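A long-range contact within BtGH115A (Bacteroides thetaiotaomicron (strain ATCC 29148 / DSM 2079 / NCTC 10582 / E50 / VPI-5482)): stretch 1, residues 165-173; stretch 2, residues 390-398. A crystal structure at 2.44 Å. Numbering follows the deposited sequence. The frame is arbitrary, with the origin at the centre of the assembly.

Stretch 1 (165-173) IFINDEDWG
Stretch 2 (390-398) VYYHVSYWG

Segments far apart in sequence can pack mainly through side chains, and this contact in BtGH115A is a compact example: no direct hydrogen bond crosses between the stretches, and only 299 Å² is buried, both sides summed. Stretch 1 enters as strand at 165-166 and its later part is loop or turn; stretch 2 is strand through 390-393 and then loop. The register is wide at the strands, with F166 CA 9.2 Å from Y391 CA, and tighter in the loops, where D169 CA lies 6.8 Å from W397 CA.

Long side chains span the wider gap. F166 (phi/psi -121/109) is t, chi1 174° and chi2 28°, and points toward stretch 2. Y391 (-110/114) leaves its backbone sideways, yet t, with chi1 169° and chi2 42°, brings its end nearer. Y391 OH thus reaches the edge of the F166 ring, 3.4 Å from F166 CE2, while F166 CD2 packs 3.7 Å from Y391 CE1.

In the loops, the CA-to-CB bonds of D169, W172, S395 and W397 all point toward the other stretch. D169, with positive backbone angles (53/35), is m, chi1 -58° and chi2 -52°, which sets OD1 3.1 Å from W397 CB, near the indole plane, and OD2 3.9 Å from backbone atom Y396 C. D169 OD2 accepts from a water at 2.5 Å; S395 (-151/147), t at chi1 174°, places OG to donate to that water at 2.7 Å. The water bridges D169 OD2 and S395 OG, themselves 4.4 Å apart.

Two tryptophans extend the contact. With m, chi1 -49° and chi2 -91°, W172 (-123/20) brings CH2 3.8 Å from CZ3 of W397 (-117/118), itself t, chi1 159° and chi2 -3°. The edge of W172 meets the face of W397 in an offset edge-to-face pair, six-membered-ring centroids 5.9 Å apart and planes at 61°.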

# COMPACT_ATOMS: atom_id res chain seq x y z
N ILE A 165 -7.49 3.45 3.73
CA ILE A 165 -6.82 2.24 4.13
C ILE A 165 -7.82 1.22 4.61
O ILE A 165 -8.92 1.55 5.04
CB ILE A 165 -5.77 2.53 5.25
CG1 ILE A 165 -6.47 2.81 6.61
CG2 ILE A 165 -4.77 3.62 4.80
CD1 ILE A 165 -5.53 2.90 7.81
N PHE A 166 -7.37 -0.03 4.60
CA PHE A 166 -8.07 -1.16 5.13
C PHE A 166 -7.21 -1.84 6.24
O PHE A 166 -6.21 -2.46 5.92
CB PHE A 166 -8.39 -2.10 3.92
CG PHE A 166 -9.01 -3.44 4.28
CD1 PHE A 166 -9.80 -3.61 5.44
CD2 PHE A 166 -8.83 -4.54 3.43
CE1 PHE A 166 -10.36 -4.85 5.76
CE2 PHE A 166 -9.39 -5.78 3.75
CZ PHE A 166 -10.19 -5.92 4.90
N ILE A 167 -7.58 -1.74 7.53
CA ILE A 167 -6.91 -2.55 8.54
C ILE A 167 -7.41 -3.99 8.36
O ILE A 167 -8.62 -4.24 8.44
CB ILE A 167 -7.12 -2.07 10.01
CG1 ILE A 167 -6.31 -0.84 10.38
CG2 ILE A 167 -6.61 -3.12 10.99
CD1 ILE A 167 -6.52 0.36 9.52
N ASN A 168 -6.47 -4.92 8.13
CA ASN A 168 -6.73 -6.34 7.79
C ASN A 168 -5.62 -7.19 8.33
O ASN A 168 -4.55 -6.68 8.61
CB ASN A 168 -6.73 -6.51 6.26
CG ASN A 168 -7.41 -7.80 5.79
OD1 ASN A 168 -8.37 -8.28 6.39
ND2 ASN A 168 -6.94 -8.32 4.67
N ASP A 169 -5.83 -8.50 8.47
CA ASP A 169 -4.77 -9.38 8.99
C ASP A 169 -4.18 -8.90 10.34
O ASP A 169 -2.98 -9.08 10.64
CB ASP A 169 -3.67 -9.57 7.93
CG ASP A 169 -4.21 -10.16 6.61
OD1 ASP A 169 -4.89 -11.23 6.64
OD2 ASP A 169 -3.95 -9.57 5.53
N GLU A 170 -5.08 -8.33 11.14
CA GLU A 170 -4.79 -7.64 12.39
C GLU A 170 -4.63 -8.56 13.61
O GLU A 170 -4.40 -8.03 14.72
CB GLU A 170 -5.87 -6.57 12.67
CG GLU A 170 -7.25 -7.11 13.12
CD GLU A 170 -8.24 -7.43 11.98
OE1 GLU A 170 -7.81 -7.71 10.87
OE2 GLU A 170 -9.48 -7.39 12.21
N ASP A 171 -4.75 -9.88 13.42
CA ASP A 171 -4.81 -10.85 14.54
C ASP A 171 -3.57 -10.82 15.44
O ASP A 171 -3.67 -11.27 16.58
CB ASP A 171 -4.94 -12.33 14.09
CG ASP A 171 -6.11 -12.62 13.12
OD1 ASP A 171 -6.44 -11.79 12.25
OD2 ASP A 171 -6.65 -13.75 13.21
N TRP A 172 -2.42 -10.33 14.92
CA TRP A 172 -1.11 -10.44 15.59
C TRP A 172 -0.43 -9.08 15.82
O TRP A 172 0.76 -9.01 16.07
CB TRP A 172 -0.16 -11.38 14.85
CG TRP A 172 -0.80 -12.66 14.52
CD1 TRP A 172 -0.79 -13.79 15.30
CD2 TRP A 172 -1.60 -12.98 13.36
NE1 TRP A 172 -1.55 -14.79 14.70
CE2 TRP A 172 -2.07 -14.32 13.52
CE3 TRP A 172 -1.98 -12.26 12.22
CZ2 TRP A 172 -2.89 -14.95 12.57
CZ3 TRP A 172 -2.80 -12.89 11.27
CH2 TRP A 172 -3.24 -14.23 11.45
N GLY A 173 -1.20 -8.01 15.79
CA GLY A 173 -0.64 -6.68 15.94
C GLY A 173 -1.63 -5.62 16.37
O GLY A 173 -1.77 -5.33 17.56
N VAL A 390 -9.28 1.21 -7.26
CA VAL A 390 -8.33 0.11 -7.05
C VAL A 390 -8.13 -0.19 -5.56
O VAL A 390 -8.05 0.73 -4.73
CB VAL A 390 -6.97 0.31 -7.81
CG1 VAL A 390 -6.13 1.45 -7.24
CG2 VAL A 390 -6.18 -0.99 -7.89
N TYR A 391 -8.10 -1.50 -5.27
CA TYR A 391 -7.82 -2.07 -3.99
C TYR A 391 -6.45 -2.73 -4.17
O TYR A 391 -6.33 -3.70 -4.94
CB TYR A 391 -8.89 -3.10 -3.62
CG TYR A 391 -8.58 -3.98 -2.41
CD1 TYR A 391 -7.99 -3.45 -1.22
CD2 TYR A 391 -8.89 -5.34 -2.44
CE1 TYR A 391 -7.73 -4.27 -0.11
CE2 TYR A 391 -8.63 -6.17 -1.33
CZ TYR A 391 -8.04 -5.64 -0.18
OH TYR A 391 -7.78 -6.49 0.89
N TYR A 392 -5.45 -2.19 -3.46
CA TYR A 392 -4.03 -2.55 -3.56
C TYR A 392 -3.52 -3.11 -2.23
O TYR A 392 -4.01 -2.71 -1.17
CB TYR A 392 -3.21 -1.31 -3.93
CG TYR A 392 -1.83 -1.58 -4.56
CD1 TYR A 392 -1.70 -1.78 -5.93
CD2 TYR A 392 -0.67 -1.58 -3.79
CE1 TYR A 392 -0.45 -1.99 -6.50
CE2 TYR A 392 0.57 -1.78 -4.35
CZ TYR A 392 0.67 -1.99 -5.71
OH TYR A 392 1.90 -2.19 -6.30
N HIS A 393 -2.55 -4.03 -2.30
CA HIS A 393 -1.99 -4.68 -1.11
C HIS A 393 -0.55 -4.31 -0.85
O HIS A 393 0.29 -4.47 -1.74
CB HIS A 393 -2.05 -6.22 -1.24
CG HIS A 393 -3.41 -6.80 -1.03
ND1 HIS A 393 -4.39 -6.79 -2.00
CD2 HIS A 393 -3.94 -7.44 0.04
CE1 HIS A 393 -5.47 -7.39 -1.54
NE2 HIS A 393 -5.23 -7.79 -0.30
N VAL A 394 -0.25 -3.83 0.36
CA VAL A 394 1.16 -3.83 0.87
C VAL A 394 1.33 -4.84 2.02
O VAL A 394 2.38 -4.94 2.63
CB VAL A 394 1.70 -2.43 1.27
CG1 VAL A 394 1.81 -1.50 0.05
CG2 VAL A 394 0.88 -1.81 2.39
N SER A 395 0.27 -5.61 2.26
CA SER A 395 0.25 -6.69 3.25
C SER A 395 -0.74 -7.79 2.82
O SER A 395 -1.75 -7.50 2.19
CB SER A 395 -0.08 -6.12 4.63
OG SER A 395 -0.23 -7.15 5.57
N TYR A 396 -0.46 -9.05 3.13
CA TYR A 396 -1.38 -10.08 2.69
C TYR A 396 -1.27 -11.38 3.43
O TYR A 396 -0.19 -11.78 3.85
CB TYR A 396 -1.18 -10.31 1.19
CG TYR A 396 -2.05 -11.36 0.58
CD1 TYR A 396 -3.41 -11.16 0.45
CD2 TYR A 396 -1.49 -12.54 0.09
CE1 TYR A 396 -4.22 -12.13 -0.13
CE2 TYR A 396 -2.29 -13.50 -0.53
CZ TYR A 396 -3.67 -13.29 -0.62
OH TYR A 396 -4.48 -14.21 -1.25
N TRP A 397 -2.41 -12.06 3.55
CA TRP A 397 -2.45 -13.45 4.05
C TRP A 397 -2.99 -14.29 2.91
O TRP A 397 -4.11 -14.05 2.47
CB TRP A 397 -3.34 -13.52 5.31
CG TRP A 397 -3.91 -14.89 5.70
CD1 TRP A 397 -3.77 -16.09 5.04
CD2 TRP A 397 -4.71 -15.16 6.84
NE1 TRP A 397 -4.42 -17.09 5.70
CE2 TRP A 397 -5.03 -16.56 6.80
CE3 TRP A 397 -5.20 -14.37 7.90
CZ2 TRP A 397 -5.80 -17.19 7.79
CZ3 TRP A 397 -6.00 -15.00 8.90
CH2 TRP A 397 -6.28 -16.40 8.83
N GLY A 398 -2.21 -15.24 2.41
CA GLY A 398 -2.64 -16.09 1.31
C GLY A 398 -1.51 -16.75 0.57
O GLY A 398 -0.39 -16.75 1.05
O HOH W 1 -2.90 -7.32 5.53